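PDB 4YAR: 2-hydroxyethylphosphonate dioxygenase from Streptomyces viridochromogenes, which catalyses the iron-dependent, oxygen-driven cleavage of 2-hydroxyethylphosphonate to hydroxymethylphosphonate and formate on the way to the antibiotic phosphinothricin tripeptide. Local coordinates for residues Pro132-Leu138 against Thr170-His176; Gly301-Thr305 against Ser324-His330; Arg364-Asp370 against Arg393-Thr399. The protein carries 1 engineered substitution. One frame throughout, in Å; residues are numbered along the deposited sequence. Where two conformers were deposited one is given.

Interaction 1 of 3, residues Pro132-Leu138 against Thr170-His176; sequences PAITVNL and TGDSYVH. Engineered in segment 170-176: His176 (natural residue Glu).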
loop_
_atom_site.group_PDB
_atom_site.type_symbol
_atom_site.label_atom_id
_atom_site.label_comp_id
_atom_site.label_asym_id
_atom_site.label_seq_id
_atom_site.Cartn_x
_atom_site.Cartn_y
_atom_site.Cartn_z
ATOM N N PRO A 132 -6.703 3.841 -3.041
ATOM C CA PRO A 132 -6.614 5.169 -2.436
ATOM C C PRO A 132 -5.313 5.822 -2.951
ATOM O O PRO A 132 -4.437 5.110 -3.445
ATOM C CB PRO A 132 -6.520 4.831 -0.951
ATOM C CG PRO A 132 -5.861 3.515 -0.888
ATOM C CD PRO A 132 -6.106 2.799 -2.187
ATOM N N ALA A 133 -5.212 7.134 -2.926
ATOM C CA ALA A 133 -3.971 7.796 -3.368
ATOM C C ALA A 133 -3.642 9.021 -2.522
ATOM O O ALA A 133 -4.535 9.706 -2.041
ATOM C CB ALA A 133 -4.074 8.194 -4.815
ATOM N N ILE A 134 -2.342 9.325 -2.392
ATOM C CA ILE A 134 -1.911 10.639 -1.921
ATOM C C ILE A 134 -1.671 11.438 -3.215
ATOM O O ILE A 134 -1.062 10.935 -4.159
ATOM C CB ILE A 134 -0.614 10.597 -1.020
ATOM C CG1 ILE A 134 -0.865 10.018 0.401
ATOM C CG2 ILE A 134 0.021 11.974 -0.853
ATOM C CD1 ILE A 134 0.397 9.659 1.197
ATOM N N THR A 135 -2.154 12.678 -3.243
ATOM C CA THR A 135 -1.976 13.600 -4.332
ATOM C C THR A 135 -1.385 14.872 -3.778
ATOM O O THR A 135 -1.805 15.408 -2.727
ATOM C CB THR A 135 -3.291 13.955 -5.070
ATOM O OG1 THR A 135 -3.943 12.734 -5.486
ATOM C CG2 THR A 135 -2.990 14.838 -6.273
ATOM N N VAL A 136 -0.323 15.267 -4.425
ATOM C CA VAL A 136 0.423 16.478 -4.033
ATOM C C VAL A 136 0.645 17.368 -5.248
ATOM O O VAL A 136 1.016 16.902 -6.322
ATOM C CB VAL A 136 1.725 16.134 -3.295
ATOM C CG1 VAL A 136 2.658 15.291 -4.117
ATOM C CG2 VAL A 136 2.399 17.380 -2.713
ATOM N N ASN A 137 0.463 18.660 -5.026
ATOM C CA ASN A 137 0.733 19.660 -6.052
ATOM C C ASN A 137 2.223 19.997 -6.082
ATOM O O ASN A 137 2.817 20.491 -5.119
ATOM C CB ASN A 137 -0.107 20.911 -5.876
ATOM C CG ASN A 137 -0.007 21.893 -7.074
ATOM O OD1 ASN A 137 0.722 21.678 -8.088
ATOM N ND2 ASN A 137 -0.795 22.966 -6.994
ATOM N N LEU A 138 2.863 19.731 -7.190
ATOM C CA LEU A 138 4.287 20.100 -7.361
ATOM C C LEU A 138 4.476 21.594 -7.770
ATOM O O LEU A 138 5.589 22.175 -7.724
ATOM C CB LEU A 138 4.910 19.243 -8.485
ATOM C CG LEU A 138 5.097 17.737 -8.277
ATOM C CD1 LEU A 138 5.735 16.925 -9.417
ATOM C CD2 LEU A 138 5.749 17.478 -6.927
ATOM N N THR A 170 6.302 21.455 -1.625
ATOM C CA THR A 170 5.956 21.883 -2.952
ATOM C C THR A 170 4.546 22.510 -3.036
ATOM O O THR A 170 4.280 23.412 -3.877
ATOM C CB THR A 170 6.072 20.730 -3.979
ATOM O OG1 THR A 170 5.074 19.709 -3.720
ATOM C CG2 THR A 170 7.451 20.119 -3.937
ATOM N N GLY A 171 3.645 22.050 -2.172
ATOM C CA GLY A 171 2.219 22.370 -2.276
ATOM C C GLY A 171 1.329 21.593 -1.314
ATOM O O GLY A 171 1.802 20.810 -0.537
ATOM N N ASP A 172 0.060 21.872 -1.395
ATOM C CA ASP A 172 -0.949 21.169 -0.625
ATOM C C ASP A 172 -0.958 19.690 -1.033
ATOM O O ASP A 172 -0.626 19.321 -2.217
ATOM C CB ASP A 172 -2.353 21.760 -0.904
ATOM C CG ASP A 172 -2.621 23.168 -0.314
ATOM O OD1 ASP A 172 -1.881 23.723 0.515
ATOM O OD2 ASP A 172 -3.625 23.794 -0.767
ATOM N N SER A 173 -1.439 18.841 -0.120
ATOM C CA SER A 173 -1.645 17.438 -0.416
ATOM C C SER A 173 -2.910 16.951 0.208
ATOM O O SER A 173 -3.383 17.549 1.160
ATOM C CB SER A 173 -0.446 16.571 0.052
ATOM O OG SER A 173 -0.211 16.767 1.436
ATOM N N TYR A 174 -3.456 15.885 -0.322
ATOM C CA TYR A 174 -4.580 15.229 0.284
ATOM C C TYR A 174 -4.659 13.745 -0.103
ATOM O O TYR A 174 -4.074 13.289 -1.122
ATOM C CB TYR A 174 -5.902 15.935 -0.074
ATOM C CG TYR A 174 -6.419 15.614 -1.467
ATOM C CD1 TYR A 174 -5.789 16.060 -2.625
ATOM C CD2 TYR A 174 -7.591 14.851 -1.612
ATOM C CE1 TYR A 174 -6.276 15.737 -3.877
ATOM C CE2 TYR A 174 -8.092 14.547 -2.849
ATOM C CZ TYR A 174 -7.458 14.994 -3.984
ATOM O OH TYR A 174 -7.992 14.610 -5.204
ATOM N N VAL A 175 -5.499 13.028 0.639
ATOM C CA VAL A 175 -5.755 11.641 0.364
ATOM C C VAL A 175 -7.121 11.540 -0.241
ATOM O O VAL A 175 -8.123 11.945 0.367
ATOM C CB VAL A 175 -5.744 10.762 1.580
ATOM C CG1 VAL A 175 -6.120 9.338 1.134
ATOM C CG2 VAL A 175 -4.371 10.806 2.201
ATOM N N HIS A 176 -7.103 10.881 -1.393
ATOM C CA HIS A 176 -8.247 10.662 -2.217
ATOM C C HIS A 176 -8.860 9.363 -1.708
ATOM O O HIS A 176 -8.172 8.334 -1.467
ATOM C CB HIS A 176 -7.820 10.629 -3.701
ATOM C CG HIS A 176 -8.953 10.507 -4.656
ATOM N ND1 HIS A 176 -10.048 11.347 -4.634
ATOM C CD2 HIS A 176 -9.172 9.626 -5.661
ATOM C CE1 HIS A 176 -10.891 10.983 -5.583
ATOM N NE2 HIS A 176 -10.363 9.963 -6.240
#

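Interaction 2 of 3, residues Gly301-Thr305 against Ser324-His330; sequences GKTWT and SMASAAH. With NA (sodium ion), chain L.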
loop_
_atom_site.group_PDB
_atom_site.type_symbol
_atom_site.label_atom_id
_atom_site.label_comp_id
_atom_site.label_asym_id
_atom_site.label_seq_id
_atom_site.Cartn_x
_atom_site.Cartn_y
_atom_site.Cartn_z
ATOM N N GLY A 301 -11.907 17.090 3.256
ATOM C CA GLY A 301 -11.587 17.954 4.398
ATOM C C GLY A 301 -10.761 17.334 5.513
ATOM O O GLY A 301 -9.846 17.983 6.013
ATOM N N LYS A 302 -11.032 16.084 5.900
ATOM C CA LYS A 302 -10.358 15.493 7.046
ATOM C C LYS A 302 -8.899 15.272 6.743
ATOM O O LYS A 302 -8.093 15.447 7.608
ATOM C CB LYS A 302 -11.003 14.161 7.514
ATOM C CG LYS A 302 -10.796 13.764 9.000
ATOM C CD LYS A 302 -11.018 12.235 9.178
ATOM C CE LYS A 302 -11.130 11.666 10.626
ATOM N NZ LYS A 302 -11.652 10.227 10.737
ATOM N N THR A 303 -8.528 14.861 5.532
ATOM C CA THR A 303 -7.104 14.518 5.366
ATOM C C THR A 303 -6.315 15.686 4.772
ATOM O O THR A 303 -5.033 15.718 4.794
ATOM C CB THR A 303 -6.926 13.323 4.433
ATOM O OG1 THR A 303 -7.532 13.644 3.179
ATOM C CG2 THR A 303 -7.595 12.151 4.985
ATOM N N TRP A 304 -7.045 16.598 4.182
ATOM C CA TRP A 304 -6.432 17.753 3.511
ATOM C C TRP A 304 -5.259 18.332 4.308
ATOM O O TRP A 304 -5.413 18.696 5.481
ATOM C CB TRP A 304 -7.445 18.826 3.360
ATOM C CG TRP A 304 -7.073 19.947 2.387
ATOM C CD1 TRP A 304 -6.456 21.132 2.675
ATOM C CD2 TRP A 304 -7.299 19.939 0.985
ATOM N NE1 TRP A 304 -6.340 21.891 1.518
ATOM C CE2 TRP A 304 -6.824 21.160 0.468
ATOM C CE3 TRP A 304 -7.861 19.000 0.092
ATOM C CZ2 TRP A 304 -6.926 21.487 -0.875
ATOM C CZ3 TRP A 304 -7.947 19.330 -1.239
ATOM C CH2 TRP A 304 -7.484 20.563 -1.713
ATOM N N THR A 305 -4.123 18.523 3.662
ATOM C CA THR A 305 -2.928 19.047 4.339
ATOM C C THR A 305 -2.384 20.243 3.529
ATOM O O THR A 305 -2.031 20.109 2.348
ATOM C CB THR A 305 -1.859 17.998 4.477
ATOM O OG1 THR A 305 -2.368 16.930 5.265
ATOM C CG2 THR A 305 -0.588 18.489 5.096
ATOM N N SER A 324 5.582 16.562 6.655
ATOM C CA SER A 324 4.513 15.631 6.336
ATOM C C SER A 324 3.635 16.007 5.205
ATOM O O SER A 324 3.223 17.140 5.081
ATOM C CB SER A 324 3.602 15.447 7.563
ATOM O OG SER A 324 4.356 15.075 8.729
ATOM N N MET A 325 3.327 15.017 4.371
ATOM C CA MET A 325 2.222 15.136 3.433
ATOM C C MET A 325 0.997 14.602 4.126
ATOM O O MET A 325 1.073 14.170 5.303
ATOM C CB MET A 325 2.428 14.347 2.138
ATOM C CG MET A 325 3.648 14.701 1.419
ATOM S SD MET A 325 3.601 13.809 -0.161
ATOM C CE MET A 325 5.291 14.300 -0.697
ATOM N N ALA A 326 -0.155 14.770 3.485
ATOM C CA ALA A 326 -1.385 14.218 4.006
ATOM C C ALA A 326 -1.313 12.726 4.387
ATOM O O ALA A 326 -0.650 11.912 3.717
ATOM C CB ALA A 326 -2.479 14.488 3.039
ATOM N N SER A 327 -2.078 12.354 5.427
ATOM C CA SER A 327 -2.183 10.952 5.879
ATOM C C SER A 327 -3.613 10.660 6.347
ATOM O O SER A 327 -4.408 11.577 6.587
ATOM C CB SER A 327 -1.210 10.623 7.012
ATOM O OG SER A 327 -1.423 11.424 8.159
ATOM N N ALA A 328 -3.894 9.375 6.527
ATOM C CA ALA A 328 -5.195 8.959 6.953
ATOM C C ALA A 328 -5.025 7.752 7.837
ATOM O O ALA A 328 -4.434 6.794 7.412
ATOM C CB ALA A 328 -6.042 8.617 5.750
ATOM N N ALA A 329 -5.489 7.804 9.090
ATOM C CA ALA A 329 -5.395 6.616 9.984
ATOM C C ALA A 329 -6.154 5.386 9.514
ATOM O O ALA A 329 -5.782 4.277 9.888
ATOM C CB ALA A 329 -5.825 6.985 11.405
ATOM N N HIS A 330 -7.115 5.551 8.604
ATOM C CA HIS A 330 -7.762 4.393 7.956
ATOM C C HIS A 330 -6.956 3.805 6.868
ATOM O O HIS A 330 -7.393 2.780 6.339
ATOM C CB HIS A 330 -9.105 4.800 7.330
ATOM C CG HIS A 330 -10.012 5.488 8.282
ATOM N ND1 HIS A 330 -9.834 6.832 8.592
ATOM C CD2 HIS A 330 -11.117 5.085 8.959
ATOM C CE1 HIS A 330 -10.710 7.198 9.485
ATOM N NE2 HIS A 330 -11.549 6.178 9.687
HETATM NA NA NA L . -10.780 8.474 7.138
HETATM O O HOH W 1 -3.721 14.272 6.723
HETATM O O HOH W 2 -9.667 7.307 5.060
HETATM O O HOH W 3 -11.768 9.741 8.329
HETATM O O HOH W 4 -9.769 7.711 6.458
HETATM O O HOH W 5 -8.479 8.582 8.347
#

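Interaction 3 of 3, residues Arg364-Asp370 against Arg393-Thr399; sequences RLTLEWD and RHRWHGT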
loop_
_atom_site.group_PDB
_atom_site.type_symbol
_atom_site.label_atom_id
_atom_site.label_comp_id
_atom_site.label_asym_id
_atom_site.label_seq_id
_atom_site.Cartn_x
_atom_site.Cartn_y
_atom_site.Cartn_z
ATOM N N ARG A 364 21.149 17.603 -7.599
ATOM C CA ARG A 364 21.684 16.360 -8.189
ATOM C C ARG A 364 22.021 15.572 -6.933
ATOM O O ARG A 364 23.006 15.907 -6.233
ATOM C CB ARG A 364 22.948 16.556 -9.066
ATOM C CG ARG A 364 23.480 15.232 -9.598
ATOM C CD ARG A 364 24.636 15.305 -10.588
ATOM N NE ARG A 364 24.265 15.874 -11.874
ATOM C CZ ARG A 364 24.697 17.041 -12.361
ATOM N NH1 ARG A 364 25.537 17.816 -11.671
ATOM N NH2 ARG A 364 24.300 17.430 -13.571
ATOM N N LEU A 365 21.154 14.606 -6.626
ATOM C CA LEU A 365 21.238 13.773 -5.425
ATOM C C LEU A 365 21.785 12.382 -5.724
ATOM O O LEU A 365 21.624 11.825 -6.842
ATOM C CB LEU A 365 19.871 13.655 -4.727
ATOM C CG LEU A 365 19.156 14.952 -4.255
ATOM C CD1 LEU A 365 17.838 14.668 -3.496
ATOM C CD2 LEU A 365 20.105 15.773 -3.390
ATOM N N THR A 366 22.445 11.841 -4.704
ATOM C CA THR A 366 22.977 10.524 -4.770
ATOM C C THR A 366 22.256 9.579 -3.807
ATOM O O THR A 366 22.135 9.859 -2.635
ATOM C CB THR A 366 24.517 10.499 -4.568
ATOM O OG1 THR A 366 25.136 11.145 -5.682
ATOM C CG2 THR A 366 24.981 9.079 -4.540
ATOM N N LEU A 367 21.710 8.529 -4.373
ATOM C CA LEU A 367 21.056 7.460 -3.593
ATOM C C LEU A 367 22.076 6.328 -3.473
ATOM O O LEU A 367 22.505 5.806 -4.481
ATOM C CB LEU A 367 19.764 6.989 -4.230
ATOM C CG LEU A 367 19.115 5.684 -3.664
ATOM C CD1 LEU A 367 18.567 5.876 -2.278
ATOM C CD2 LEU A 367 17.960 5.258 -4.569
ATOM N N GLU A 368 22.404 5.957 -2.262
ATOM C CA GLU A 368 23.239 4.772 -1.987
ATOM C C GLU A 368 22.449 3.641 -1.370
ATOM O O GLU A 368 21.581 3.931 -0.548
ATOM C CB GLU A 368 24.320 5.141 -1.010
ATOM C CG GLU A 368 25.188 6.235 -1.538
ATOM C CD GLU A 368 26.299 6.506 -0.596
ATOM O OE1 GLU A 368 26.162 6.133 0.639
ATOM O OE2 GLU A 368 27.271 7.140 -1.104
ATOM N N TRP A 369 22.828 2.417 -1.703
ATOM C CA TRP A 369 22.203 1.227 -1.089
ATOM C C TRP A 369 23.201 0.061 -0.940
ATOM O O TRP A 369 24.275 0.048 -1.577
ATOM C CB TRP A 369 20.935 0.816 -1.833
ATOM C CG TRP A 369 21.093 0.258 -3.192
ATOM C CD1 TRP A 369 21.007 -1.085 -3.555
ATOM C CD2 TRP A 369 21.185 0.976 -4.407
ATOM N NE1 TRP A 369 21.137 -1.224 -4.884
ATOM C CE2 TRP A 369 21.236 0.027 -5.446
ATOM C CE3 TRP A 369 21.216 2.342 -4.728
ATOM C CZ2 TRP A 369 21.358 0.384 -6.775
ATOM C CZ3 TRP A 369 21.388 2.692 -6.027
ATOM C CH2 TRP A 369 21.435 1.696 -7.060
ATOM N N ASP A 370 22.777 -0.934 -0.167
ATOM C CA ASP A 370 23.573 -2.131 0.058
ATOM C C ASP A 370 22.758 -3.290 -0.537
ATOM O O ASP A 370 21.600 -3.561 -0.164
ATOM C CB ASP A 370 23.937 -2.210 1.539
ATOM C CG ASP A 370 24.842 -1.073 1.946
ATOM O OD1 ASP A 370 25.989 -1.013 1.440
ATOM O OD2 ASP A 370 24.413 -0.215 2.741
ATOM N N ARG A 393 18.444 -1.115 3.062
ATOM C CA ARG A 393 19.115 -0.029 3.772
ATOM C C ARG A 393 19.733 0.888 2.697
ATOM O O ARG A 393 20.315 0.452 1.736
ATOM C CB ARG A 393 20.154 -0.580 4.776
ATOM C CG ARG A 393 21.027 0.411 5.537
ATOM C CD ARG A 393 22.336 -0.291 5.937
ATOM N NE ARG A 393 22.189 -1.031 7.184
ATOM C CZ ARG A 393 22.961 -2.063 7.570
ATOM N NH1 ARG A 393 23.963 -2.529 6.800
ATOM N NH2 ARG A 393 22.727 -2.663 8.742
ATOM N N HIS A 394 19.480 2.143 2.864
ATOM C CA HIS A 394 19.856 3.173 1.856
ATOM C C HIS A 394 19.984 4.529 2.515
ATOM O O HIS A 394 19.673 4.753 3.711
ATOM C CB HIS A 394 18.820 3.198 0.677
ATOM C CG HIS A 394 17.439 3.612 1.086
ATOM N ND1 HIS A 394 16.586 2.806 1.809
ATOM C CD2 HIS A 394 16.771 4.773 0.879
ATOM C CE1 HIS A 394 15.443 3.431 2.004
ATOM N NE2 HIS A 394 15.535 4.634 1.456
ATOM N N ARG A 395 20.543 5.461 1.755
ATOM C CA ARG A 395 20.727 6.808 2.239
ATOM C C ARG A 395 20.863 7.730 1.013
ATOM O O ARG A 395 21.130 7.291 -0.086
ATOM C CB ARG A 395 21.985 6.888 3.118
ATOM C CG ARG A 395 23.207 6.518 2.343
ATOM C CD ARG A 395 24.352 6.241 3.292
ATOM N NE ARG A 395 24.200 4.929 3.911
ATOM C CZ ARG A 395 24.441 3.769 3.325
ATOM N NH1 ARG A 395 24.927 3.725 2.118
ATOM N NH2 ARG A 395 24.228 2.624 3.993
ATOM N N TRP A 396 20.587 8.994 1.241
ATOM C CA TRP A 396 20.759 10.066 0.217
ATOM C C TRP A 396 21.916 11.006 0.653
ATOM O O TRP A 396 21.991 11.366 1.844
ATOM C CB TRP A 396 19.511 10.873 0.051
ATOM C CG TRP A 396 18.357 10.181 -0.557
ATOM C CD1 TRP A 396 17.373 9.549 0.118
ATOM C CD2 TRP A 396 18.022 10.080 -1.956
ATOM N NE1 TRP A 396 16.452 9.018 -0.777
ATOM C CE2 TRP A 396 16.827 9.328 -2.051
ATOM C CE3 TRP A 396 18.618 10.513 -3.143
ATOM C CZ2 TRP A 396 16.239 9.029 -3.271
ATOM C CZ3 TRP A 396 18.047 10.201 -4.336
ATOM C CH2 TRP A 396 16.836 9.502 -4.405
ATOM N N HIS A 397 22.747 11.406 -0.317
ATOM C CA HIS A 397 23.795 12.463 -0.137
ATOM C C HIS A 397 23.544 13.561 -1.195
ATOM O O HIS A 397 22.910 13.313 -2.224
ATOM C CB HIS A 397 25.293 11.991 -0.356
ATOM C CG HIS A 397 25.716 10.781 0.437
ATOM N ND1 HIS A 397 25.435 10.608 1.785
ATOM C CD2 HIS A 397 26.445 9.702 0.073
ATOM C CE1 HIS A 397 25.930 9.445 2.202
ATOM N NE2 HIS A 397 26.550 8.886 1.181
ATOM N N GLY A 398 24.108 14.756 -0.955
ATOM C CA GLY A 398 23.900 15.908 -1.859
ATOM C C GLY A 398 23.105 17.013 -1.207
ATOM O O GLY A 398 22.947 17.041 0.007
ATOM N N THR A 399 22.708 18.011 -2.009
ATOM C CA THR A 399 21.987 19.137 -1.547
ATOM C C THR A 399 20.807 19.293 -2.491
ATOM O O THR A 399 20.952 19.578 -3.660
ATOM C CB THR A 399 22.890 20.398 -1.586
ATOM O OG1 THR A 399 23.919 20.199 -0.610
ATOM C CG2 THR A 399 22.108 21.663 -1.220
HETATM O O HOH W 6 23.916 17.905 -4.494
#

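Interaction 1 of 3, residues Pro132-Leu138 against Thr170-His176
Thr170 OG1 donates to Asn137 O over 2.8 Å, approaching from above the carbonyl plane, 37° out of it. With chi1 at 67°, OG1 sits between the backbone N and the carbonyl carbon, which leaves it within bonding distance of Asn137 O, and Val136 CG2 packs against Thr170 OG1 at 3.7 Å. Beyond this hydroxyl the segments pair antiparallel, on strands 133-140 and 173-176. Thr135 and Tyr174 form a hydrogen-bonded pair, Thr135 N to Tyr174 O at 2.9 Å and Tyr174 N to Thr135 O at 3.0 Å. His176 N meets Ala133 O at 2.9 Å, and Asn137 N reaches Asp172 O. Ala133, Thr135, Tyr174 and His176 share one face, where the Tyr174 ring lies alongside Thr135, CE1 3.7 Å from Thr135 CB; its hydroxyl bonds to Trp147 and Tyr184. His176, engineered in place of glutamate, occupies a substrate-binding position on this face. On the other face, Ile134 CG1 touches Val175 CG2 at 4.0 Å, and Val136 lies against Phe338 and Phe405 from strands 335-343 and 400-407. Strand 173-176 is the outermost of its antiparallel sheet within the chain, with strand 192-198 flanking 133-140 on its other side.

Interaction 2 of 3, residues Gly301-Thr305 against Ser324-His330
Lys302 and His330 cross at about a right angle, NZ of the lysine arriving at the imidazole edge, near the ring plane, 3.4 Å from His330 CE1. An extended chain, with CG anti to the backbone N (chi1 -155°), carries NZ that far, and its end also makes a weak hydrogen bond to Asp295 O. His330 ND1 binds the sodium ion at 2.4 Å; Gln296 is a further ligand, and waters surround the ion, though the shortest of their distances are too short to trust. With both ring nitrogens engaged, NE2 by Asp294 O, the imidazole is fixed in rotation and probably neutral.

Thr303 points toward the other segment, and its CG2 lies 3.6 Å from Ser327 O and 3.9 Å from Ala328 CB. The methyl of Ala326 faces back, its CB 3.3 Å from both Thr303 O and Thr305 OG1. That hydroxyl donates within its own segment to Thr303 O at 3.0 Å. The same carbonyl accepts a second bond from a water 2.7 Å from Thr303 O, and this water in turn accepts the N-H of Ser327, joining the backbones through solvent.

The contact brings the loop before helix 307-312 against the one linking strands 320-324 and 335-343. Both reach strand 173-176: Thr305 and Ser173 share a backbone hydrogen bond, and Ser173 OG bonds to Ala326 N.

Interaction 3 of 3, residues Arg364-Asp370 against Arg393-Thr399
Backbone hydrogen bonds join Thr366 to His397 and Glu368 to Arg395 as antiparallel hydrogen-bonded pairs; Thr366 N to His397 O, at 2.9 Å, is almost straight at 176°. A weaker bond from Asp370 N to Arg393 O, 3.4 Å long, extends the pairing. At the other end a water spans Arg364 O and Thr399 N.

Ionic contacts gather round Arg395. Its guanidinium serves two carboxylates, both at its edge: NH1 donates to Glu368 OE1 at 3.1 Å, on the anti side of that oxygen, and NH2 to Asp370 OD2 at 3.1 Å, nearly along its C-O axis. A bend at chi3 (77°) brings NH1 and NH2 to these carboxylates of the neighbouring strand; NE pairs with Asp349, outside both segments.

Separately, the Glu368 carboxylate crosses the His397 ring, the planes 84° apart, with OE1 2.8 Å from His397 NE2.

Apolar contacts dominate the face of Leu367 and Trp396. Leu367 CB lies over the six-membered ring of Trp396 in a CH-pi contact, 3.8 Å from its centroid, while Leu365 CB approaches CE3 of that ring at 3.7 Å. Tyr358 meets the same indole edge-to-face and hydrogen-bonds to His394, also on that face.

That face is thus buried and mainly apolar, the face of Glu368 and Arg395 polar and partly exposed. Three carboxylates, met by NE, NH1 and NH2, probably balance the charge of Arg395 and fix the rotation of its guanidinium.

Interactions 1, 2 and 3 follow one another along the chain, each closing before the next opens. The first two are neighbours, their centres 9 Å apart, and they meet at strand 173-176, the edge of the six-stranded sheet. Interaction 3 lies apart, 24 Å from interaction 1 and 28 Å from interaction 2, centre to centre, in a three-stranded sheet away from the annotated sites. Strands 335-343 and 400-407 of the seven-stranded sheet lie against interaction 1, and the same sheet flanks interaction 3, so it spans the ground between the two. These antiparallel sheets, together with the iron ligands His129 and His182, are consistent with a cupin-type fold.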